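Local coordinates for protein putative fimbrium subunit Fim1C (Bacteroides uniformis, PDB 4K4K) that is a putative fimbrial tip subunit, probably helping build the surface filaments through which the bacterium adheres and forms biofilms, at residues 210-215 / 233-238; 237-242 / 262-267; 12-17 / 72-77. One frame throughout, in Å; residues are numbered along the deposited sequence. Where two conformers were deposited one is given.

Contact 1: residues 210-215 / 233-238; sequences AASTAG and DVNSAA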
loop_
_atom_site.group_PDB
_atom_site.type_symbol
_atom_site.label_atom_id
_atom_site.label_comp_id
_atom_site.label_asym_id
_atom_site.label_seq_id
_atom_site.Cartn_x
_atom_site.Cartn_y
_atom_site.Cartn_z
ATOM N N ALA A 210 13.400 -1.049 1.188
ATOM C CA ALA A 210 14.775 -0.829 1.634
ATOM C C ALA A 210 15.674 -1.899 1.058
ATOM O O ALA A 210 15.398 -3.100 1.210
ATOM C CB ALA A 210 14.863 -0.845 3.164
ATOM N N ALA A 211 16.765 -1.460 0.407
ATOM C CA ALA A 211 17.754 -2.349 -0.206
ATOM C C ALA A 211 18.406 -3.233 0.874
ATOM O O ALA A 211 18.739 -4.383 0.605
ATOM C CB ALA A 211 18.811 -1.531 -0.943
ATOM N N SER A 212 18.492 -2.721 2.113
ATOM C CA SER A 212 19.025 -3.475 3.243
ATOM C C SER A 212 18.232 -3.218 4.517
ATOM O O SER A 212 17.980 -2.054 4.857
ATOM C CB SER A 212 20.490 -3.122 3.484
ATOM O OG SER A 212 20.989 -3.835 4.605
ATOM N N THR A 213 17.895 -4.295 5.247
ATOM C CA THR A 213 17.211 -4.207 6.546
ATOM C C THR A 213 18.236 -4.145 7.710
ATOM O O THR A 213 17.846 -4.260 8.875
ATOM C CB THR A 213 16.225 -5.369 6.743
ATOM O OG1 THR A 213 16.917 -6.620 6.650
ATOM C CG2 THR A 213 15.050 -5.322 5.777
ATOM N N ALA A 214 19.537 -3.935 7.404
ATOM C CA ALA A 214 20.591 -3.832 8.425
ATOM C C ALA A 214 20.361 -2.618 9.316
ATOM O O ALA A 214 20.009 -1.539 8.830
ATOM C CB ALA A 214 21.970 -3.759 7.774
ATOM N N GLY A 215 20.499 -2.821 10.618
ATOM C CA GLY A 215 20.260 -1.772 11.601
ATOM C C GLY A 215 18.818 -1.698 12.061
ATOM O O GLY A 215 18.518 -0.982 13.017
ATOM N N ASP A 233 16.682 -8.458 15.520
ATOM C CA ASP A 233 17.216 -7.868 14.293
ATOM C C ASP A 233 16.507 -8.410 13.052
ATOM O O ASP A 233 16.568 -9.612 12.751
ATOM C CB ASP A 233 18.747 -8.058 14.189
ATOM C CG ASP A 233 19.547 -6.882 14.754
ATOM O OD1 ASP A 233 19.125 -5.708 14.544
ATOM O OD2 ASP A 233 20.613 -7.128 15.366
ATOM N N VAL A 234 15.825 -7.503 12.327
ATOM C CA VAL A 234 15.070 -7.833 11.107
ATOM C C VAL A 234 15.969 -8.541 10.081
ATOM O O VAL A 234 15.525 -9.510 9.467
ATOM C CB VAL A 234 14.372 -6.583 10.504
ATOM C CG1 VAL A 234 13.687 -6.897 9.165
ATOM C CG2 VAL A 234 13.369 -6.005 11.501
ATOM N N ASN A 235 17.231 -8.107 9.953
ATOM C CA ASN A 235 18.188 -8.668 8.992
ATOM C C ASN A 235 18.616 -10.124 9.346
ATOM O O ASN A 235 19.137 -10.824 8.476
ATOM C CB ASN A 235 19.411 -7.751 8.875
ATOM C CG ASN A 235 20.250 -8.008 7.648
ATOM O OD1 ASN A 235 19.877 -7.669 6.516
ATOM N ND2 ASN A 235 21.394 -8.641 7.848
ATOM N N SER A 236 18.321 -10.602 10.570
ATOM C CA SER A 236 18.667 -11.977 10.939
ATOM C C SER A 236 17.669 -12.989 10.328
ATOM O O SER A 236 17.981 -14.180 10.279
ATOM C CB SER A 236 18.762 -12.133 12.455
ATOM O OG SER A 236 17.483 -12.171 13.066
ATOM N N ALA A 237 16.497 -12.519 9.827
ATOM C CA ALA A 237 15.514 -13.405 9.204
ATOM C C ALA A 237 15.970 -13.794 7.809
ATOM O O ALA A 237 16.557 -12.969 7.096
ATOM C CB ALA A 237 14.145 -12.750 9.146
ATOM N N ALA A 238 15.684 -15.046 7.417
ATOM C CA ALA A 238 16.055 -15.580 6.109
ATOM C C ALA A 238 15.319 -14.869 4.989
ATOM O O ALA A 238 15.927 -14.574 3.961
ATOM C CB ALA A 238 15.759 -17.072 6.046
#

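Contact 2: residues 237-242 / 262-267; sequences AAQSKA and VSSKVE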
loop_
_atom_site.group_PDB
_atom_site.type_symbol
_atom_site.label_atom_id
_atom_site.label_comp_id
_atom_site.label_asym_id
_atom_site.label_seq_id
_atom_site.Cartn_x
_atom_site.Cartn_y
_atom_site.Cartn_z
ATOM N N ALA A 237 16.497 -12.519 9.827
ATOM C CA ALA A 237 15.514 -13.405 9.204
ATOM C C ALA A 237 15.970 -13.794 7.809
ATOM O O ALA A 237 16.557 -12.969 7.096
ATOM C CB ALA A 237 14.145 -12.750 9.146
ATOM N N ALA A 238 15.684 -15.046 7.417
ATOM C CA ALA A 238 16.055 -15.580 6.109
ATOM C C ALA A 238 15.319 -14.869 4.989
ATOM O O ALA A 238 15.927 -14.574 3.961
ATOM C CB ALA A 238 15.759 -17.072 6.046
ATOM N N GLN A 239 14.026 -14.547 5.201
ATOM C CA GLN A 239 13.198 -13.944 4.159
ATOM C C GLN A 239 13.263 -12.409 4.081
ATOM O O GLN A 239 12.627 -11.842 3.179
ATOM C CB GLN A 239 11.724 -14.372 4.331
ATOM C CG GLN A 239 11.442 -15.872 4.284
ATOM C CD GLN A 239 12.145 -16.607 3.172
ATOM O OE1 GLN A 239 12.060 -16.253 1.990
ATOM N NE2 GLN A 239 12.855 -17.652 3.536
ATOM N N SER A 240 14.000 -11.725 4.987
ATOM C CA SER A 240 14.003 -10.257 4.944
ATOM C C SER A 240 15.384 -9.594 5.111
ATOM O O SER A 240 15.571 -8.774 6.004
ATOM C CB SER A 240 13.018 -9.687 5.968
ATOM O OG SER A 240 13.400 -9.925 7.314
ATOM N N LYS A 241 16.322 -9.869 4.190
ATOM C CA LYS A 241 17.624 -9.173 4.169
ATOM C C LYS A 241 17.425 -7.753 3.562
ATOM O O LYS A 241 18.245 -6.844 3.726
ATOM C CB LYS A 241 18.666 -9.977 3.353
ATOM C CG LYS A 241 18.956 -11.384 3.892
ATOM C CD LYS A 241 19.763 -11.357 5.182
ATOM C CE LYS A 241 19.856 -12.717 5.832
ATOM N NZ LYS A 241 20.607 -12.651 7.112
ATOM N N ALA A 242 16.301 -7.590 2.889
ATOM C CA ALA A 242 15.830 -6.374 2.225
ATOM C C ALA A 242 14.329 -6.335 2.308
ATOM O O ALA A 242 13.700 -7.379 2.502
ATOM C CB ALA A 242 16.267 -6.381 0.755
ATOM N N VAL A 262 11.918 -15.956 15.913
ATOM C CA VAL A 262 11.057 -15.539 14.828
ATOM C C VAL A 262 11.169 -16.448 13.619
ATOM O O VAL A 262 12.273 -16.843 13.239
ATOM C CB VAL A 262 11.446 -14.070 14.455
ATOM C CG1 VAL A 262 10.610 -13.517 13.306
ATOM C CG2 VAL A 262 11.392 -13.141 15.677
ATOM N N SER A 263 10.009 -16.766 13.012
ATOM C CA SER A 263 9.913 -17.488 11.753
ATOM C C SER A 263 9.411 -16.470 10.760
ATOM O O SER A 263 8.570 -15.639 11.121
ATOM C CB SER A 263 9.010 -18.716 11.853
ATOM O OG SER A 263 7.639 -18.402 12.020
ATOM N N SER A 264 9.962 -16.477 9.542
ATOM C CA SER A 264 9.549 -15.465 8.580
ATOM C C SER A 264 9.121 -16.068 7.260
ATOM O O SER A 264 9.602 -17.131 6.866
ATOM C CB SER A 264 10.693 -14.486 8.343
ATOM O OG SER A 264 11.748 -15.138 7.652
ATOM N N LYS A 265 8.225 -15.354 6.571
ATOM C CA LYS A 265 7.737 -15.712 5.237
ATOM C C LYS A 265 7.578 -14.437 4.464
ATOM O O LYS A 265 7.215 -13.418 5.057
ATOM C CB LYS A 265 6.381 -16.447 5.307
ATOM C CG LYS A 265 6.445 -17.893 5.790
ATOM C CD LYS A 265 5.061 -18.444 6.161
ATOM C CE LYS A 265 4.260 -18.962 4.983
ATOM N NZ LYS A 265 2.911 -19.437 5.396
ATOM N N VAL A 266 7.830 -14.483 3.149
ATOM C CA VAL A 266 7.594 -13.322 2.288
ATOM C C VAL A 266 6.637 -13.801 1.212
ATOM O O VAL A 266 6.762 -14.938 0.730
ATOM C CB VAL A 266 8.874 -12.627 1.730
ATOM C CG1 VAL A 266 9.693 -13.547 0.821
ATOM C CG2 VAL A 266 8.527 -11.323 1.008
ATOM N N GLU A 267 5.658 -12.955 0.865
ATOM C CA GLU A 267 4.625 -13.260 -0.118
ATOM C C GLU A 267 4.378 -12.044 -0.984
ATOM O O GLU A 267 4.612 -10.925 -0.516
ATOM C CB GLU A 267 3.312 -13.640 0.606
ATOM C CG GLU A 267 3.321 -14.962 1.365
ATOM C CD GLU A 267 2.071 -15.288 2.165
ATOM O OE1 GLU A 267 1.086 -14.518 2.089
ATOM O OE2 GLU A 267 2.096 -16.297 2.908
#

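Contact 3: residues 12-17 / 72-77; sequences RVALEA and GQTIYF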
loop_
_atom_site.group_PDB
_atom_site.type_symbol
_atom_site.label_atom_id
_atom_site.label_comp_id
_atom_site.label_asym_id
_atom_site.label_seq_id
_atom_site.Cartn_x
_atom_site.Cartn_y
_atom_site.Cartn_z
ATOM N N ARG A 12 -21.466 10.308 -26.901
ATOM C CA ARG A 12 -20.142 10.343 -26.275
ATOM C C ARG A 12 -19.888 9.025 -25.529
ATOM O O ARG A 12 -20.813 8.458 -24.960
ATOM C CB ARG A 12 -20.014 11.557 -25.347
ATOM C CG ARG A 12 -20.196 12.896 -26.099
ATOM C CD ARG A 12 -20.019 14.092 -25.175
ATOM N NE ARG A 12 -20.999 14.072 -24.087
ATOM C CZ ARG A 12 -20.796 14.583 -22.876
ATOM N NH1 ARG A 12 -19.647 15.185 -22.581
ATOM N NH2 ARG A 12 -21.739 14.495 -21.950
ATOM N N VAL A 13 -18.651 8.508 -25.583
ATOM C CA VAL A 13 -18.360 7.227 -24.972
ATOM C C VAL A 13 -17.477 7.444 -23.764
ATOM O O VAL A 13 -16.337 7.874 -23.904
ATOM C CB VAL A 13 -17.733 6.224 -25.988
ATOM C CG1 VAL A 13 -17.418 4.893 -25.311
ATOM C CG2 VAL A 13 -18.657 5.999 -27.192
ATOM N N ALA A 14 -18.027 7.152 -22.574
ATOM C CA ALA A 14 -17.320 7.305 -21.333
ATOM C C ALA A 14 -16.443 6.094 -21.040
ATOM O O ALA A 14 -16.774 4.963 -21.401
ATOM C CB ALA A 14 -18.326 7.495 -20.210
ATOM N N LEU A 15 -15.374 6.324 -20.299
ATOM C CA LEU A 15 -14.533 5.244 -19.801
ATOM C C LEU A 15 -15.363 4.302 -18.900
ATOM O O LEU A 15 -16.131 4.770 -18.045
ATOM C CB LEU A 15 -13.387 5.863 -18.978
ATOM C CG LEU A 15 -12.527 4.879 -18.160
ATOM C CD1 LEU A 15 -11.704 3.967 -19.087
ATOM C CD2 LEU A 15 -11.609 5.655 -17.222
ATOM N N GLU A 16 -15.198 2.982 -19.071
ATOM C CA GLU A 16 -15.857 2.001 -18.205
ATOM C C GLU A 16 -14.736 1.341 -17.393
ATOM O O GLU A 16 -14.087 0.398 -17.870
ATOM C CB GLU A 16 -16.673 0.980 -19.001
ATOM C CG GLU A 16 -17.841 1.599 -19.762
ATOM C CD GLU A 16 -18.637 0.657 -20.650
ATOM O OE1 GLU A 16 -18.445 -0.578 -20.560
ATOM O OE2 GLU A 16 -19.464 1.168 -21.441
ATOM N N ALA A 17 -14.492 1.864 -16.194
ATOM C CA ALA A 17 -13.383 1.424 -15.360
ATOM C C ALA A 17 -13.775 0.392 -14.342
ATOM O O ALA A 17 -14.768 0.564 -13.639
ATOM C CB ALA A 17 -12.761 2.622 -14.639
ATOM N N GLY A 72 -18.632 15.618 -12.850
ATOM C CA GLY A 72 -17.783 16.495 -13.644
ATOM C C GLY A 72 -16.383 15.960 -13.921
ATOM O O GLY A 72 -15.557 16.681 -14.498
ATOM N N GLN A 73 -16.088 14.693 -13.516
ATOM C CA GLN A 73 -14.767 14.050 -13.647
ATOM C C GLN A 73 -14.732 12.981 -14.752
ATOM O O GLN A 73 -13.680 12.399 -14.996
ATOM C CB GLN A 73 -14.369 13.396 -12.304
ATOM C CG GLN A 73 -14.232 14.373 -11.116
ATOM C CD GLN A 73 -13.030 15.279 -11.245
ATOM O OE1 GLN A 73 -11.880 14.833 -11.230
ATOM N NE2 GLN A 73 -13.271 16.569 -11.414
ATOM N N THR A 74 -15.886 12.688 -15.379
ATOM C CA THR A 74 -15.980 11.625 -16.387
ATOM C C THR A 74 -14.960 11.818 -17.528
ATOM O O THR A 74 -14.848 12.899 -18.138
ATOM C CB THR A 74 -17.418 11.509 -16.954
ATOM O OG1 THR A 74 -18.334 11.316 -15.896
ATOM C CG2 THR A 74 -17.568 10.332 -17.905
ATOM N N ILE A 75 -14.222 10.742 -17.805
ATOM C CA ILE A 75 -13.295 10.685 -18.924
ATOM C C ILE A 75 -14.054 10.145 -20.124
ATOM O O ILE A 75 -14.677 9.070 -20.022
ATOM C CB ILE A 75 -12.064 9.811 -18.605
ATOM C CG1 ILE A 75 -11.164 10.470 -17.538
ATOM C CG2 ILE A 75 -11.259 9.535 -19.916
ATOM C CD1 ILE A 75 -10.158 9.445 -16.904
ATOM N N TYR A 76 -13.991 10.868 -21.241
ATOM C CA TYR A 76 -14.615 10.433 -22.503
ATOM C C TYR A 76 -13.567 10.114 -23.517
ATOM O O TYR A 76 -12.590 10.856 -23.653
ATOM C CB TYR A 76 -15.544 11.515 -23.085
ATOM C CG TYR A 76 -16.743 11.778 -22.212
ATOM C CD1 TYR A 76 -17.887 10.985 -22.303
ATOM C CD2 TYR A 76 -16.724 12.797 -21.263
ATOM C CE1 TYR A 76 -18.991 11.206 -21.471
ATOM C CE2 TYR A 76 -17.811 13.020 -20.422
ATOM C CZ TYR A 76 -18.952 12.238 -20.545
ATOM O OH TYR A 76 -20.008 12.480 -19.701
ATOM N N PHE A 77 -13.793 9.034 -24.284
ATOM C CA PHE A 77 -12.858 8.669 -25.351
ATOM C C PHE A 77 -12.909 9.669 -26.499
ATOM O O PHE A 77 -13.985 10.239 -26.740
ATOM C CB PHE A 77 -13.175 7.271 -25.861
ATOM C CG PHE A 77 -12.575 6.211 -24.970
ATOM C CD1 PHE A 77 -11.287 5.735 -25.199
ATOM C CD2 PHE A 77 -13.302 5.677 -23.911
ATOM C CE1 PHE A 77 -10.736 4.737 -24.390
ATOM C CE2 PHE A 77 -12.738 4.715 -23.071
ATOM C CZ PHE A 77 -11.457 4.247 -23.319
HETATM O O HOH W 1 -16.694 9.893 -27.156
#

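Contact 1: residues 210-215 / 233-238
With chi1 of Thr213 at 58°, OG1 sits between the backbone N and the carbonyl carbon and CG2 lies beside the N; Val234 has CG1 anti to its own backbone N (chi1 175°), and the two side chains meet at about a right angle. Thr213 CB comes to 3.8 Å from Val234 CG1. Thr213 CG2 stands 4.0 Å from that same Val234 CG1, so one valine methyl serves the apolar side of the threonine. The hydroxyl lies over Asn235, with Thr213 OG1 3.4 Å from Asn235 CA and 3.5 Å from Asn235 CB, but its clear hydrogen bond goes to the carbonyl oxygen of Ser240, which satisfies a hydroxyl on a buried side chain.

Each segment is braced from within. Ser212 OG accepts from Ala214 N at 3.2 Å with an N-H...O angle of 161°, an ST turn spanning Ser212 to Ala214, with Thr213 at its middle. Across from it, residues 234-236 form a short 3-10 turn. Asp233 O is gripped twice there, by Ser236 N at 3.0 Å and by Ser236 OG at 2.7 Å, the hydroxyl lying in the carbonyl plane. That double hold fixes the turn from which Val234 and Asn235 both point their CB atoms toward residues 210-215.

Further along the same loop, Lys241 bonds through its backbone to Thr213 and Phe243 to Ala210, while Phe243 also packs on both Thr213 and Val234. The whole arrangement links the loop between strands 202-207 and 217-222 to the turn leaving strand 228-233, with Val234 resting on Leu218 of strand 217-222.

Contact 2: residues 237-242 / 262-267
Ser264 meets Ala237 and Gln239 where a connecting loop lies against strand 259-268, the second strand of an antiparallel hairpin with strand 247-256 in this fimbrillin-like beta fold. Chi1 of 69° sets Ser264 OG between its backbone N and carbonyl carbon. There it takes a weak hydrogen bond from Gln239 N at 3.4 Å, and Ala237 CB sits 3.7 Å from the same Ser264 OG. The oxygen thus meets a backbone N-H and a methyl group of the loop. The strand carbonyl is covered too, since Gln239 CG lies 3.4 Å from Ser264 O.

One residue on, Lys265 points its CB away from the loop, yet its backbone still takes part: Gln239 CG packs 3.8 Å from Lys265 CA. Lys265 pairs through its backbone with Leu250 of strand 247-256, so the glutamine packs against a strand already paired with its hairpin partner. Val266 again points its CB toward the loop and also touches Tyr249. The Gln239 chain bends at chi2 (-45°), and the Gln239 and Val266 side chains cross obliquely, with Gln239 OE1 3.8 Å from Val266 CG1.

Contact 3: residues 12-17 / 72-77
Ala14 and Tyr76 form a single beta bridge between chain segments whose directions differ by 105°, with Phe77 N bound to Val13 O at 2.8 Å and Leu15 N to Ile75 O at 2.8 Å. Both bonds are nearly straight, and the bridge joins the N-terminal lead into strand 16-18 to the loop before strand 84-90.

Tyr76 lies between two partners. Over one face of its ring the Arg12 guanidinium stacks flat, the planes 25° apart, in a cation-pi contact with Arg12 CZ 4.2 Å from the ring centroid. The arginine chain bends at chi3 (-60°), and NH1 stands over the ring, toward its rim. On the opposite face Thr74 CG2 stands 3.5 Å above the Tyr76 ring plane, offset toward the rim, and the same methyl also touches Ala14 CB. A valine in place of Tyr76 would probably leave the Arg12 guanidinium without its stacking surface and open a gap beside the Thr74 methyl.

On the buried side, Leu15 and Ile75 lie alongside each other, pointing the same way, with Leu15 CD2 4.1 Å from Ile75 CD1; both also pack on Ile40 of strand 37-44. The other branch, Leu15 CD1, reaches to 4.2 Å from Phe77 CE2. Val13 O approaches the edge of the Phe77 ring in its plane, in addition to its bond with Phe77 N. A water extends the backbone pairing beyond the bridge, accepting from Val13 N at 2.9 Å and donating to Phe77 O at 2.8 Å.

Overall arrangement
From the N terminus, contact 3 comes first: it closes the long loop that carries strands 37-44, 47-57 and 68-69, tying the N-terminal lead-in to the chain before strand 84-90. It is complete before the others begin, and its centre lies about 46 Å from that of contact 1 and 44 Å from that of contact 2, across the middle of the molecule. Contact 1 then closes around the hairpin of strands 217-222 and 228-233. Contact 2 follows at once, closing around strand 247-256. Neither nests in the other: they share Ala237 and Ala238, so the loop after strand 228-233 serves both, joining residues 210-215 to strand 259-268.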